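Local atomic coordinates of prolyl-tRNA synthetase (Naegleria fowleri, PDB entry 6UYH), a protein that probably charges tRNA(Pro) with proline in an ATP-dependent reaction, as a class II aminoacyl-tRNA synthetase, and here holds the inhibitor halofuginone together with an ATP analogue. Residues L198-P202 with V278-H283; T225-T229 with E412-R416; N230-Q235 with F509-Y513. All blocks are in the same frame, centred on the assembly; numbering follows the deposited sequence.

Overall arrangement
The three contacts cluster around strands 219-227 and 232-243 of the class II core sheet: helix 274-283 of contact 1 and helix 391-415 of contact 2 pack on opposite faces of strand 219-227, and contact 3 lies within the sheet. Centres of contacts 1 and 2 are about 11 Å apart, 2 and 3 about 9 Å, and 1 and 3 about 15 Å. The two strands form an antiparallel hairpin linking contacts 2 and 3, and Val278 of contact 1 touches both. Along the chain the segments 198-202, 225-229 and 230-235 are followed by their partners 278-283, 412-416 and 509-513, so all three pairs cross. Contact 1 is internal to the core; contacts 2 and 3 bring helix 391-415 and the C-terminal strand back onto it.

Contact 1: residues L198-P202 with V278-H283; sequences LLAVP and VMIMVH
Val201 lays its two methyls over one side of helix 274-283: CG1 meets Val278 CG1 at 3.8 Å, and CG2 approaches Val282 CG2 at 4.3 Å and Met279 CA at 4.1 Å. All three valines are t rotamers. The segment 198-202 leaves helix 177-198 through Ala200, whose positive phi (55°, psi 36°) turns the chain before Val201 becomes extended. Leu199 and Met279 have the closest CA atoms, 6.0 Å apart, and Leu199 CD2 touches Met279 SD at 3.8 Å. The polar link is made by His283, chi1 m, whose NE2 donates to Leu199 O at 2.9 Å; Ala200 O lies 3.0 Å from the same NE2, and Ala200 CB packs 3.6 Å from it. A side chain from one helix thus meets carbonyls exposed where another ends. Thr225 touches both Val201 and Val278, and Pro202 and His283 reach helix 391-415, so this buried junction sits where helices 177-198, 274-283 and 391-415 come together beside strand 219-227.

Contact 2: residues T225-T229 with E412-R416; sequences TFIAT and EMNER
The last turn of helix 391-415 rests on the end of strand 219-227, where Phe226 CA and Met413 CA, 6.5 Å apart, are the closest CA pair. Residues 225-227 are extended; Ala228 (phi -66°, psi -32°) then turns away from the strand. Phe226 and Ala228 point their CB atoms toward the helix, while Thr225 and Ile227 point away. Phe226, chi1 t, sets CB 3.9 Å from Met413 CG (Met413 chi1 t, chi2 t, chi3 p) and CE2 3.6 Å from Arg416 CB. Arg416 has left the helix, but its N still donates to Met413 O at 2.9 Å. Its side chain folds back with chi1, chi2 and chi3 all m, bringing Phe226 CZ over one face of the guanidinium.

At the guanidinium edge, Ala228 O accepts a hydrogen bond from Arg416 NH2 at 2.7 Å and a weak one from Arg416 NH1 at 3.3 Å. Arg416 NH2 also binds Gly433 O, and Arg416 NE is satisfied outside the two segments. Thr225 OG1, on the far side of the strand, pairs with Val234 O. Glu412 OE1 approaches Ala228 CB at 3.5 Å without an acid-base pair between the segments. Met435 of strand 435-440 packs against both Phe226 and Met413.

This is helix-on-sheet packing between the catalytic core and the helix that leads into the C-terminal part of the chain. Its chemistry combines an apolar patch with an arginine bonded to main-chain carbonyls: NH2 is shared by two neutral peptide oxygens, Ala228 O and Gly433 O, so one side chain ties two separate loops together.

Contact 3: residues N230-Q235 with F509-Y513; sequences NGRAVQ and FGRSY. With EDO (1,2-ethanediol), chain S.
Ala233 and Ser512 form a parallel beta bridge, CA atoms 4.6 Å apart: Ala233 N donates to Arg511 O at 2.9 Å, and Tyr513 N to Ala233 O at 3.1 Å. Axes of strands 232-235 and 509-512 cross at -84°, so pairing is brief. Arg232 extends (chi1 m, chi2 and chi3 t), placing its guanidinium face over Arg511 CB; NH1 donates to Ser512 O at 3.1 Å and NE salt-bridges Asp464. Arg511 coils back with chi2 125° and chi3 p, its NH1 donating to Asn230 O at 3.1 Å. A water joins Gly231 O (2.7 Å) and Arg511 N (3.1 Å). Asn230 is p, its ND2 donating to Tyr513 OH at 3.0 Å; Tyr513, chi1 -87°, puts CD2 3.7 Å from Val234 CG2, and its OH hydrogen-bonds ethanediol O2 at 2.6 Å. Ser512 OG, chi1 t, donates to Tyr513 O at 2.7 Å. Gln235 (chi1 m, chi2 p) gives NE2 to Glu224, while its backbone O binds the ATP analogue's O2'. Gly231 and Arg232 face Ile227 as a G1 beta bulge in the hairpin of strands 219-227 and 232-243; just past it the C-terminal strand joins the class II core sheet, beside its nucleotide pocket.

Contact 1: residues L198-P202 with V278-H283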
loop_
_atom_site.group_PDB
_atom_site.type_symbol
_atom_site.label_atom_id
_atom_site.label_comp_id
_atom_site.label_asym_id
_atom_site.label_seq_id
_atom_site.Cartn_x
_atom_site.Cartn_y
_atom_site.Cartn_z
ATOM N N LEU A 198 -4.078 -1.333 -19.627
ATOM C CA LEU A 198 -3.163 -0.428 -18.937
ATOM C C LEU A 198 -1.748 -0.472 -19.502
ATOM O O LEU A 198 -1.140 0.579 -19.735
ATOM C CB LEU A 198 -3.115 -0.747 -17.434
ATOM C CG LEU A 198 -4.380 -0.438 -16.633
ATOM C CD1 LEU A 198 -4.147 -0.722 -15.159
ATOM C CD2 LEU A 198 -4.789 1.007 -16.856
ATOM N N LEU A 199 -1.203 -1.673 -19.707
ATOM C CA LEU A 199 0.200 -1.856 -20.077
ATOM C C LEU A 199 0.424 -2.083 -21.566
ATOM O O LEU A 199 1.586 -2.160 -21.991
ATOM C CB LEU A 199 0.795 -3.034 -19.287
ATOM C CG LEU A 199 0.587 -2.942 -17.765
ATOM C CD1 LEU A 199 1.174 -4.151 -17.051
ATOM C CD2 LEU A 199 1.165 -1.644 -17.188
ATOM N N ALA A 200 -0.651 -2.195 -22.356
ATOM C CA ALA A 200 -0.579 -2.455 -23.798
ATOM C C ALA A 200 0.229 -3.716 -24.110
ATOM O O ALA A 200 0.941 -3.783 -25.112
ATOM C CB ALA A 200 -0.021 -1.241 -24.552
ATOM N N VAL A 201 0.113 -4.727 -23.257
ATOM C CA VAL A 201 0.806 -6.005 -23.434
ATOM C C VAL A 201 -0.234 -7.073 -23.763
ATOM O O VAL A 201 -1.175 -7.266 -22.986
ATOM C CB VAL A 201 1.604 -6.407 -22.183
ATOM C CG1 VAL A 201 2.084 -7.857 -22.322
ATOM C CG2 VAL A 201 2.791 -5.466 -21.964
ATOM N N PRO A 202 -0.092 -7.806 -24.862
ATOM C CA PRO A 202 -1.071 -8.849 -25.184
ATOM C C PRO A 202 -0.829 -10.105 -24.363
ATOM O O PRO A 202 0.298 -10.401 -23.956
ATOM C CB PRO A 202 -0.824 -9.106 -26.677
ATOM C CG PRO A 202 0.649 -8.856 -26.838
ATOM C CD PRO A 202 0.948 -7.686 -25.898
ATOM N N VAL A 278 7.562 -6.950 -17.552
ATOM C CA VAL A 278 7.006 -7.327 -18.848
ATOM C C VAL A 278 6.784 -6.088 -19.699
ATOM O O VAL A 278 7.178 -6.036 -20.871
ATOM C CB VAL A 278 5.699 -8.118 -18.658
ATOM C CG1 VAL A 278 5.072 -8.418 -20.024
ATOM C CG2 VAL A 278 5.984 -9.426 -17.927
ATOM N N MET A 279 6.167 -5.065 -19.106
ATOM C CA MET A 279 5.900 -3.813 -19.805
ATOM C C MET A 279 7.170 -3.248 -20.428
ATOM O O MET A 279 7.190 -2.863 -21.605
ATOM C CB MET A 279 5.291 -2.803 -18.819
ATOM C CG MET A 279 4.913 -1.459 -19.451
ATOM S SD MET A 279 4.560 -0.233 -18.155
ATOM C CE MET A 279 6.197 0.108 -17.501
ATOM N N ILE A 280 8.253 -3.217 -19.649
ATOM C CA ILE A 280 9.504 -2.637 -20.121
ATOM C C ILE A 280 10.153 -3.520 -21.189
ATOM O O ILE A 280 10.610 -3.028 -22.226
ATOM C CB ILE A 280 10.449 -2.401 -18.934
ATOM C CG1 ILE A 280 9.822 -1.381 -17.974
ATOM C CG2 ILE A 280 11.831 -1.977 -19.434
ATOM C CD1 ILE A 280 10.592 -1.229 -16.667
ATOM N N MET A 281 10.220 -4.837 -20.949
ATOM C CA MET A 281 10.845 -5.718 -21.929
ATOM C C MET A 281 10.087 -5.730 -23.249
ATOM O O MET A 281 10.705 -5.887 -24.312
ATOM C CB MET A 281 10.955 -7.150 -21.389
ATOM C CG MET A 281 12.001 -7.302 -20.294
ATOM S SD MET A 281 12.040 -9.014 -19.679
ATOM C CE MET A 281 13.380 -8.877 -18.493
ATOM N N VAL A 282 8.757 -5.591 -23.206
ATOM C CA VAL A 282 7.976 -5.599 -24.441
ATOM C C VAL A 282 8.156 -4.283 -25.198
ATOM O O VAL A 282 8.448 -4.281 -26.401
ATOM C CB VAL A 282 6.490 -5.890 -24.143
ATOM C CG1 VAL A 282 5.646 -5.682 -25.399
ATOM C CG2 VAL A 282 6.311 -7.322 -23.623
ATOM N N HIS A 283 8.020 -3.146 -24.507
ATOM C CA HIS A 283 7.890 -1.855 -25.189
ATOM C C HIS A 283 9.160 -1.013 -25.245
ATOM O O HIS A 283 9.237 -0.113 -26.090
ATOM C CB HIS A 283 6.812 -0.991 -24.521
ATOM C CG HIS A 283 5.444 -1.581 -24.569
ATOM N ND1 HIS A 283 4.839 -1.977 -25.740
ATOM C CD2 HIS A 283 4.539 -1.795 -23.585
ATOM C CE1 HIS A 283 3.630 -2.439 -25.470
ATOM N NE2 HIS A 283 3.425 -2.340 -24.170
#

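Contact 2: residues T225-T229 with E412-R416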
loop_
_atom_site.group_PDB
_atom_site.type_symbol
_atom_site.label_atom_id
_atom_site.label_comp_id
_atom_site.label_asym_id
_atom_site.label_seq_id
_atom_site.Cartn_x
_atom_site.Cartn_y
_atom_site.Cartn_z
ATOM N N THR A 225 2.489 -14.043 -21.200
ATOM C CA THR A 225 3.004 -12.927 -21.983
ATOM C C THR A 225 4.294 -13.370 -22.654
ATOM O O THR A 225 4.849 -14.428 -22.340
ATOM C CB THR A 225 3.256 -11.680 -21.123
ATOM O OG1 THR A 225 4.257 -11.967 -20.145
ATOM C CG2 THR A 225 1.967 -11.224 -20.402
ATOM N N PHE A 226 4.768 -12.560 -23.600
ATOM C CA PHE A 226 5.844 -12.998 -24.483
ATOM C C PHE A 226 6.868 -11.894 -24.691
ATOM O O PHE A 226 6.508 -10.762 -25.030
ATOM C CB PHE A 226 5.284 -13.433 -25.838
ATOM C CG PHE A 226 6.329 -13.895 -26.812
ATOM C CD1 PHE A 226 7.075 -15.047 -26.567
ATOM C CD2 PHE A 226 6.547 -13.199 -27.994
ATOM C CE1 PHE A 226 8.033 -15.490 -27.492
ATOM C CE2 PHE A 226 7.500 -13.650 -28.927
ATOM C CZ PHE A 226 8.236 -14.797 -28.659
ATOM N N ILE A 227 8.144 -12.239 -24.523
ATOM C CA ILE A 227 9.246 -11.305 -24.737
ATOM C C ILE A 227 9.876 -11.653 -26.085
ATOM O O ILE A 227 10.629 -12.619 -26.198
ATOM C CB ILE A 227 10.270 -11.361 -23.600
ATOM C CG1 ILE A 227 9.560 -11.261 -22.237
ATOM C CG2 ILE A 227 11.323 -10.233 -23.767
ATOM C CD1 ILE A 227 8.629 -10.048 -22.065
ATOM N N ALA A 228 9.602 -10.832 -27.104
ATOM C CA ALA A 228 10.045 -11.147 -28.463
ATOM C C ALA A 228 11.563 -11.119 -28.614
ATOM O O ALA A 228 12.110 -11.866 -29.434
ATOM C CB ALA A 228 9.409 -10.176 -29.460
ATOM N N THR A 229 12.264 -10.255 -27.866
ATOM C CA THR A 229 13.698 -10.084 -28.103
ATOM C C THR A 229 14.458 -11.393 -27.915
ATOM O O THR A 229 15.280 -11.770 -28.755
ATOM C CB THR A 229 14.273 -8.994 -27.192
ATOM O OG1 THR A 229 13.705 -7.731 -27.555
ATOM C CG2 THR A 229 15.801 -8.901 -27.376
ATOM N N GLU A 412 3.597 -9.112 -33.270
ATOM C CA GLU A 412 4.859 -9.801 -33.010
ATOM C C GLU A 412 4.623 -11.130 -32.302
ATOM O O GLU A 412 5.185 -12.161 -32.689
ATOM C CB GLU A 412 5.788 -8.921 -32.174
ATOM C CG GLU A 412 6.284 -7.666 -32.867
ATOM C CD GLU A 412 7.293 -6.895 -32.026
ATOM O OE1 GLU A 412 7.911 -7.506 -31.128
ATOM O OE2 GLU A 412 7.465 -5.678 -32.257
ATOM N N MET A 413 3.794 -11.128 -31.255
ATOM C CA MET A 413 3.572 -12.362 -30.504
ATOM C C MET A 413 2.968 -13.450 -31.388
ATOM O O MET A 413 3.437 -14.596 -31.390
ATOM C CB MET A 413 2.676 -12.093 -29.297
ATOM C CG MET A 413 2.419 -13.361 -28.466
ATOM S SD MET A 413 1.532 -13.041 -26.939
ATOM C CE MET A 413 -0.092 -12.714 -27.601
ATOM N N ASN A 414 1.929 -13.102 -32.158
ATOM C CA ASN A 414 1.226 -14.104 -32.955
ATOM C C ASN A 414 2.119 -14.668 -34.052
ATOM O O ASN A 414 2.033 -15.859 -34.375
ATOM C CB ASN A 414 -0.048 -13.505 -33.557
ATOM C CG ASN A 414 -1.161 -13.373 -32.542
ATOM O OD1 ASN A 414 -1.248 -14.163 -31.602
ATOM N ND2 ASN A 414 -2.023 -12.375 -32.725
ATOM N N GLU A 415 2.976 -13.827 -34.639
ATOM C CA GLU A 415 3.945 -14.297 -35.628
ATOM C C GLU A 415 4.940 -15.283 -35.034
ATOM O O GLU A 415 5.576 -16.035 -35.785
ATOM C CB GLU A 415 4.720 -13.117 -36.224
ATOM C CG GLU A 415 3.939 -12.239 -37.188
ATOM C CD GLU A 415 4.675 -10.946 -37.537
ATOM O OE1 GLU A 415 5.618 -10.563 -36.806
ATOM O OE2 GLU A 415 4.303 -10.310 -38.544
ATOM N N ARG A 416 5.101 -15.285 -33.708
ATOM C CA ARG A 416 6.097 -16.108 -33.035
ATOM C C ARG A 416 5.471 -17.294 -32.320
ATOM O O ARG A 416 6.104 -17.892 -31.445
ATOM C CB ARG A 416 6.908 -15.262 -32.055
ATOM C CG ARG A 416 7.605 -14.088 -32.709
ATOM C CD ARG A 416 8.895 -14.495 -33.366
ATOM N NE ARG A 416 9.936 -14.728 -32.375
ATOM C CZ ARG A 416 10.660 -13.759 -31.818
ATOM N NH1 ARG A 416 10.450 -12.494 -32.164
ATOM N NH2 ARG A 416 11.591 -14.055 -30.916
#

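Contact 3: residues N230-Q235 with F509-Y513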
loop_
_atom_site.group_PDB
_atom_site.type_symbol
_atom_site.label_atom_id
_atom_site.label_comp_id
_atom_site.label_asym_id
_atom_site.label_seq_id
_atom_site.Cartn_x
_atom_site.Cartn_y
_atom_site.Cartn_z
ATOM N N ASN A 230 14.189 -12.116 -26.826
ATOM C CA ASN A 230 14.857 -13.396 -26.616
ATOM C C ASN A 230 13.900 -14.580 -26.682
ATOM O O ASN A 230 14.290 -15.697 -26.325
ATOM C CB ASN A 230 15.636 -13.399 -25.294
ATOM C CG ASN A 230 14.776 -13.090 -24.089
ATOM O OD1 ASN A 230 13.571 -12.870 -24.202
ATOM N ND2 ASN A 230 15.401 -13.075 -22.911
ATOM N N GLY A 231 12.678 -14.372 -27.167
ATOM C CA GLY A 231 11.765 -15.486 -27.420
ATOM C C GLY A 231 11.344 -16.250 -26.184
ATOM O O GLY A 231 11.284 -17.490 -26.213
ATOM N N ARG A 232 11.029 -15.541 -25.100
ATOM C CA ARG A 232 10.719 -16.154 -23.817
ATOM C C ARG A 232 9.353 -15.715 -23.329
ATOM O O ARG A 232 9.009 -14.533 -23.396
ATOM C CB ARG A 232 11.755 -15.797 -22.758
ATOM C CG ARG A 232 13.100 -16.340 -23.094
ATOM C CD ARG A 232 14.101 -16.213 -21.975
ATOM N NE ARG A 232 15.323 -16.847 -22.448
ATOM C CZ ARG A 232 15.711 -18.075 -22.125
ATOM N NH1 ARG A 232 14.987 -18.805 -21.278
ATOM N NH2 ARG A 232 16.832 -18.557 -22.646
ATOM N N ALA A 233 8.593 -16.672 -22.817
ATOM C CA ALA A 233 7.325 -16.365 -22.190
ATOM C C ALA A 233 7.551 -15.921 -20.749
ATOM O O ALA A 233 8.559 -16.262 -20.118
ATOM C CB ALA A 233 6.405 -17.584 -22.234
ATOM N N VAL A 234 6.603 -15.141 -20.235
ATOM C CA VAL A 234 6.575 -14.747 -18.831
ATOM C C VAL A 234 5.184 -15.054 -18.291
ATOM O O VAL A 234 4.182 -14.576 -18.835
ATOM C CB VAL A 234 6.915 -13.258 -18.634
ATOM C CG1 VAL A 234 6.702 -12.844 -17.174
ATOM C CG2 VAL A 234 8.340 -12.966 -19.075
ATOM N N GLN A 235 5.125 -15.841 -17.216
ATOM C CA GLN A 235 3.863 -16.117 -16.541
ATOM C C GLN A 235 3.384 -14.839 -15.864
ATOM O O GLN A 235 3.996 -14.369 -14.896
ATOM C CB GLN A 235 4.054 -17.265 -15.551
ATOM C CG GLN A 235 4.179 -18.651 -16.210
ATOM C CD GLN A 235 5.439 -18.822 -17.077
ATOM O OE1 GLN A 235 6.565 -18.709 -16.590
ATOM N NE2 GLN A 235 5.243 -19.099 -18.366
ATOM N N PHE A 509 4.119 -24.510 -25.486
ATOM C CA PHE A 509 5.405 -24.753 -24.861
ATOM C C PHE A 509 6.396 -23.715 -25.361
ATOM O O PHE A 509 6.297 -23.241 -26.499
ATOM C CB PHE A 509 5.947 -26.161 -25.203
ATOM C CG PHE A 509 5.464 -27.244 -24.281
ATOM C CD1 PHE A 509 4.128 -27.621 -24.274
ATOM C CD2 PHE A 509 6.350 -27.889 -23.426
ATOM C CE1 PHE A 509 3.682 -28.622 -23.432
ATOM C CE2 PHE A 509 5.904 -28.897 -22.568
ATOM C CZ PHE A 509 4.569 -29.262 -22.575
ATOM N N GLY A 510 7.373 -23.391 -24.527
ATOM C CA GLY A 510 8.374 -22.423 -24.938
ATOM C C GLY A 510 9.420 -22.228 -23.863
ATOM O O GLY A 510 9.313 -22.753 -22.750
ATOM N N ARG A 511 10.463 -21.485 -24.228
ATOM C CA ARG A 511 11.392 -20.980 -23.230
ATOM C C ARG A 511 10.686 -19.943 -22.362
ATOM O O ARG A 511 9.697 -19.332 -22.770
ATOM C CB ARG A 511 12.624 -20.370 -23.897
ATOM C CG ARG A 511 13.374 -21.370 -24.780
ATOM C CD ARG A 511 13.548 -20.834 -26.197
ATOM N NE ARG A 511 14.259 -19.558 -26.224
ATOM C CZ ARG A 511 15.562 -19.429 -26.459
ATOM N NH1 ARG A 511 16.116 -18.220 -26.461
ATOM N NH2 ARG A 511 16.311 -20.504 -26.700
ATOM N N SER A 512 11.212 -19.730 -21.159
ATOM C CA SER A 512 10.509 -18.929 -20.168
ATOM C C SER A 512 11.520 -18.219 -19.274
ATOM O O SER A 512 12.701 -18.569 -19.238
ATOM C CB SER A 512 9.566 -19.818 -19.345
ATOM O OG SER A 512 8.946 -19.124 -18.274
ATOM N N TYR A 513 11.031 -17.221 -18.535
ATOM C CA TYR A 513 11.768 -16.660 -17.409
ATOM C C TYR A 513 11.417 -17.487 -16.172
ATOM O O TYR A 513 10.465 -18.280 -16.202
ATOM C CB TYR A 513 11.421 -15.179 -17.183
ATOM C CG TYR A 513 12.257 -14.250 -18.012
ATOM C CD1 TYR A 513 13.429 -13.692 -17.507
ATOM C CD2 TYR A 513 11.893 -13.943 -19.316
ATOM C CE1 TYR A 513 14.221 -12.857 -18.283
ATOM C CE2 TYR A 513 12.671 -13.107 -20.092
ATOM C CZ TYR A 513 13.827 -12.565 -19.572
ATOM O OH TYR A 513 14.599 -11.749 -20.356
ATOM O OXT TYR A 513 12.062 -17.391 -15.129
HETATM C C1 EDO S . 17.032 -9.206 -18.169
HETATM O O1 EDO S . 18.104 -9.727 -17.373
HETATM C C2 EDO S . 17.044 -9.834 -19.554
HETATM O O2 EDO S . 17.010 -11.263 -19.433
HETATM O O HOH W 1 9.942 -19.788 -26.719
#